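Local coordinates for catechol 1,2-dioxygenase (Pseudomonas putida, PDB 2AZQ) that catalyses the iron(III)-dependent intradiol cleavage of catechol by molecular oxygen to cis,cis-muconate, at the interface of chains A and B. Residues are numbered along the deposited sequence; one frame, centred on the assembly and turned at random. Chains: chain A/B, catechol 1,2-dioxygenase.

Contact 1: the interface of chains A and B. Residues chain A 18, 34, 38, 41, 55; chain B 78-80.
B:Ile80 holds its CG1 branch away from the carbonyl carbon and beside the backbone N (chi1 -87°), and A:Leu38 does likewise (chi1 -71°), which brings the two side chains obliquely across each other. In this intradiol ring-cleavage dioxygenase the patch belongs to the helical N-terminal part, and the chain-to-chain surface here is probably that of the family's dimer. Chain A supplies helices 9-19, 28-49 and 52-68. Chain B supplies the short turn between helices 71-77 and 80-94, where B:Gly79, with its positive phi of 79°, links the two residues that do the touching and is itself not covered by the partner.

The A:Leu38 methyl CD2 points between those two residues: it lies 3.8 Å from B:Ile80 CG1 and 4.0 Å from B:Leu78 CB. One helical turn before it, A:Ile34 offers its branch methyl, CG2 to B:Leu78 CD1 at 4.1 Å, and the side chains meet at about a right angle. From helix 9-19, the A:Val18 methyl CG1 packs alongside the B:Leu78 backbone, 3.4 Å from its CA, though this valine is poorly ordered.

B:Ile80 sends its branches different ways. Its CD1 reaches the A:Thr41 methyl CG2 at 3.9 Å, again roughly perpendicular, so the threonine presents its methyl, rather than its hydroxyl, to B:Ile80; A:Thr41 also lines the phospholipid pocket. The other branch, CG2, meets the far end of the A:Phe55 ring, lying 3.7 Å from CE1; the approach to CZ is modelled too tightly to be read closely.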
loop_
_atom_site.group_PDB
_atom_site.type_symbol
_atom_site.label_atom_id
_atom_site.label_comp_id
_atom_site.label_asym_id
_atom_site.label_seq_id
_atom_site.Cartn_x
_atom_site.Cartn_y
_atom_site.Cartn_z
ATOM N N VAL A 18 -5.075 -19.892 2.585
ATOM C CA VAL A 18 -4.367 -18.745 2.048
ATOM C C VAL A 18 -3.344 -18.255 3.045
ATOM O O VAL A 18 -2.216 -17.923 2.682
ATOM C CB VAL A 18 -5.286 -17.578 1.758
ATOM C CG1 VAL A 18 -4.445 -16.347 1.382
ATOM C CG2 VAL A 18 -6.221 -17.928 0.630
ATOM N N ILE A 34 -2.606 -12.742 8.955
ATOM C CA ILE A 34 -3.215 -12.758 7.626
ATOM C C ILE A 34 -4.560 -13.486 7.658
ATOM O O ILE A 34 -5.422 -13.176 6.858
ATOM C CB ILE A 34 -2.332 -13.471 6.536
ATOM C CG1 ILE A 34 -0.972 -12.802 6.410
ATOM C CG2 ILE A 34 -3.015 -13.387 5.174
ATOM C CD1 ILE A 34 -1.063 -11.389 5.924
ATOM N N LEU A 38 -7.688 -11.151 6.438
ATOM C CA LEU A 38 -8.590 -11.624 5.382
ATOM C C LEU A 38 -10.075 -11.732 5.783
ATOM O O LEU A 38 -10.939 -11.386 4.991
ATOM C CB LEU A 38 -8.108 -12.969 4.819
ATOM C CG LEU A 38 -6.838 -12.974 3.956
ATOM C CD1 LEU A 38 -6.390 -14.431 3.746
ATOM C CD2 LEU A 38 -7.080 -12.243 2.630
ATOM N N THR A 41 -11.270 -8.030 6.123
ATOM C CA THR A 41 -11.393 -7.386 4.825
ATOM C C THR A 41 -12.656 -7.861 4.114
ATOM O O THR A 41 -13.411 -7.063 3.550
ATOM C CB THR A 41 -10.141 -7.648 3.964
ATOM O OG1 THR A 41 -9.046 -6.920 4.520
ATOM C CG2 THR A 41 -10.348 -7.182 2.528
ATOM N N PHE A 55 -13.214 -1.481 -5.017
ATOM C CA PHE A 55 -12.145 -2.369 -4.608
ATOM C C PHE A 55 -10.889 -2.177 -5.419
ATOM O O PHE A 55 -9.795 -2.119 -4.844
ATOM C CB PHE A 55 -12.557 -3.827 -4.729
ATOM C CG PHE A 55 -11.496 -4.757 -4.297
ATOM C CD1 PHE A 55 -11.397 -5.138 -2.982
ATOM C CD2 PHE A 55 -10.516 -5.175 -5.191
ATOM C CE1 PHE A 55 -10.340 -5.921 -2.550
ATOM C CE2 PHE A 55 -9.453 -5.956 -4.764
ATOM C CZ PHE A 55 -9.373 -6.326 -3.433
ATOM N N LEU B 78 -3.311 -13.503 -2.049
ATOM C CA LEU B 78 -4.007 -13.753 -0.798
ATOM C C LEU B 78 -5.420 -14.300 -1.028
ATOM O O LEU B 78 -6.191 -14.511 -0.085
ATOM C CB LEU B 78 -4.017 -12.498 0.081
ATOM C CG LEU B 78 -2.624 -11.953 0.404
ATOM C CD1 LEU B 78 -2.694 -11.221 1.711
ATOM C CD2 LEU B 78 -1.606 -13.050 0.557
ATOM N N GLY B 79 -5.746 -14.552 -2.290
ATOM C CA GLY B 79 -7.034 -15.128 -2.603
ATOM C C GLY B 79 -8.167 -14.145 -2.589
ATOM O O GLY B 79 -9.335 -14.539 -2.715
ATOM N N ILE B 80 -7.821 -12.868 -2.437
ATOM C CA ILE B 80 -8.792 -11.775 -2.425
ATOM C C ILE B 80 -9.469 -11.638 -3.808
ATOM O O ILE B 80 -10.669 -11.407 -3.917
ATOM C CB ILE B 80 -8.079 -10.436 -1.996
ATOM C CG1 ILE B 80 -8.056 -10.281 -0.471
ATOM C CG2 ILE B 80 -8.746 -9.250 -2.654
ATOM C CD1 ILE B 80 -9.450 -10.099 0.120
#

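Contact 2: the interface of chains A and B. Residues chain A 77-78, 212, 214, 252; chain B 17-18, 20.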
loop_
_atom_site.group_PDB
_atom_site.type_symbol
_atom_site.label_atom_id
_atom_site.label_comp_id
_atom_site.label_asym_id
_atom_site.label_seq_id
_atom_site.Cartn_x
_atom_site.Cartn_y
_atom_site.Cartn_z
ATOM N N GLY A 77 -2.064 10.911 8.839
ATOM C CA GLY A 77 -3.236 11.701 8.552
ATOM C C GLY A 77 -4.520 11.053 9.024
ATOM O O GLY A 77 -5.486 11.754 9.346
ATOM N N LEU A 78 -4.555 9.723 9.067
ATOM C CA LEU A 78 -5.766 9.057 9.516
ATOM C C LEU A 78 -5.804 8.906 11.041
ATOM O O LEU A 78 -6.724 8.305 11.607
ATOM C CB LEU A 78 -5.944 7.712 8.806
ATOM C CG LEU A 78 -5.989 7.814 7.279
ATOM C CD1 LEU A 78 -6.791 6.663 6.751
ATOM C CD2 LEU A 78 -6.657 9.080 6.815
ATOM N N LEU A 212 -12.202 13.260 2.405
ATOM C CA LEU A 212 -12.703 13.283 3.752
ATOM C C LEU A 212 -13.158 14.699 4.094
ATOM O O LEU A 212 -13.725 14.929 5.147
ATOM C CB LEU A 212 -11.629 12.801 4.718
ATOM C CG LEU A 212 -11.316 11.330 4.485
ATOM C CD1 LEU A 212 -10.435 10.790 5.611
ATOM C CD2 LEU A 212 -12.639 10.559 4.409
ATOM N N ARG A 214 -11.108 16.967 4.449
ATOM C CA ARG A 214 -10.077 17.484 5.334
ATOM C C ARG A 214 -8.830 18.166 4.761
ATOM O O ARG A 214 -8.460 17.961 3.594
ATOM C CB ARG A 214 -9.647 16.354 6.243
ATOM C CG ARG A 214 -10.757 15.802 7.078
ATOM C CD ARG A 214 -10.165 14.677 7.855
ATOM N NE ARG A 214 -8.945 15.116 8.521
ATOM C CZ ARG A 214 -8.051 14.294 9.028
ATOM N NH1 ARG A 214 -8.251 12.989 8.940
ATOM N NH2 ARG A 214 -6.956 14.772 9.587
ATOM N N TYR A 252 -2.883 15.166 14.271
ATOM C CA TYR A 252 -3.237 15.201 15.689
ATOM C C TYR A 252 -2.103 14.964 16.668
ATOM O O TYR A 252 -2.279 14.227 17.632
ATOM C CB TYR A 252 -4.316 14.160 15.972
ATOM C CG TYR A 252 -5.444 14.146 14.967
ATOM C CD1 TYR A 252 -5.361 13.401 13.801
ATOM C CD2 TYR A 252 -6.579 14.911 15.172
ATOM C CE1 TYR A 252 -6.394 13.427 12.866
ATOM C CE2 TYR A 252 -7.605 14.948 14.260
ATOM C CZ TYR A 252 -7.522 14.215 13.113
ATOM O OH TYR A 252 -8.575 14.278 12.214
ATOM N N GLN B 17 -13.933 12.056 13.892
ATOM C CA GLN B 17 -13.405 13.269 13.272
ATOM C C GLN B 17 -12.345 12.984 12.211
ATOM O O GLN B 17 -12.140 13.801 11.314
ATOM C CB GLN B 17 -12.787 14.180 14.300
ATOM C CG GLN B 17 -13.554 14.318 15.565
ATOM C CD GLN B 17 -12.903 15.334 16.489
ATOM O OE1 GLN B 17 -11.681 15.282 16.727
ATOM N NE2 GLN B 17 -13.713 16.266 17.020
ATOM N N VAL B 18 -11.641 11.860 12.328
ATOM C CA VAL B 18 -10.633 11.537 11.334
ATOM C C VAL B 18 -11.292 11.222 10.013
ATOM O O VAL B 18 -10.831 11.654 8.957
ATOM C CB VAL B 18 -9.813 10.323 11.712
ATOM C CG1 VAL B 18 -8.909 9.931 10.531
ATOM C CG2 VAL B 18 -8.973 10.627 12.925
ATOM N N GLY B 20 -13.759 12.432 8.833
ATOM C CA GLY B 20 -14.239 13.650 8.206
ATOM C C GLY B 20 -15.665 14.037 8.559
ATOM O O GLY B 20 -16.212 14.960 7.963
#
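B:Val18, still helical in backbone, stands close to the C-terminal end of helix 9-19, and B:Gly20 just beyond has a positive phi (103°), its CA 3.4 Å from A:Leu212 O. This edge of the intradiol dioxygenase interface fits the end of that N-terminal helix against chain A, although B:Gln17 and B:Val18 are poorly ordered. A:Arg214 bends at chi3 (51°) to carry its guanidinium between two helix ends. NH1 donates to B:Val18 O across the interface at 2.9 Å, meeting a lone pair in the carbonyl plane with a C=O...N angle of 120°. The same nitrogen donates within its own chain to A:Gly77 O at 3.1 Å, from a position tilted out of that carbonyl's plane. Both acceptors lie at C-terminal helix ends, whose dipoles would favour the arginine's positive charge. A:Tyr252 sets its hydroxyl OH over one guanidinium face, toward the rim, 3.1 Å above the plane. Its ring also crosses to the valine, with CE1 3.8 Å from B:Val18 CG2, while the A:Leu212 methyl CD1 comes within 3.5 Å of B:Val18 O. A methionine in place of A:Arg214 would probably leave the B:Val18 and A:Gly77 carbonyls without this shared donor and the tyrosine hydroxyl without the flat group beneath it.

About 26 Å separates the C-alpha centres of contact 1 and contact 2, yet they overlap by symmetry: A:Val18 and B:Leu78 in contact 1 return as B:Val18 and A:Leu78 in contact 2. Applying the two-fold therefore joins the patches, so that the end of helix 9-19 from either subunit meets the partner's turn after helix 71-77 together with A:Arg214 and A:Tyr252 or their twins. Contact 1 contributes mainly apolar helix packing, whereas contact 2 adds a polar tie to residues in the range of the iron-binding dioxygenase family. The reciprocal packing of helix 9-19 on the partner probably helps fix how the two subunits sit against each other.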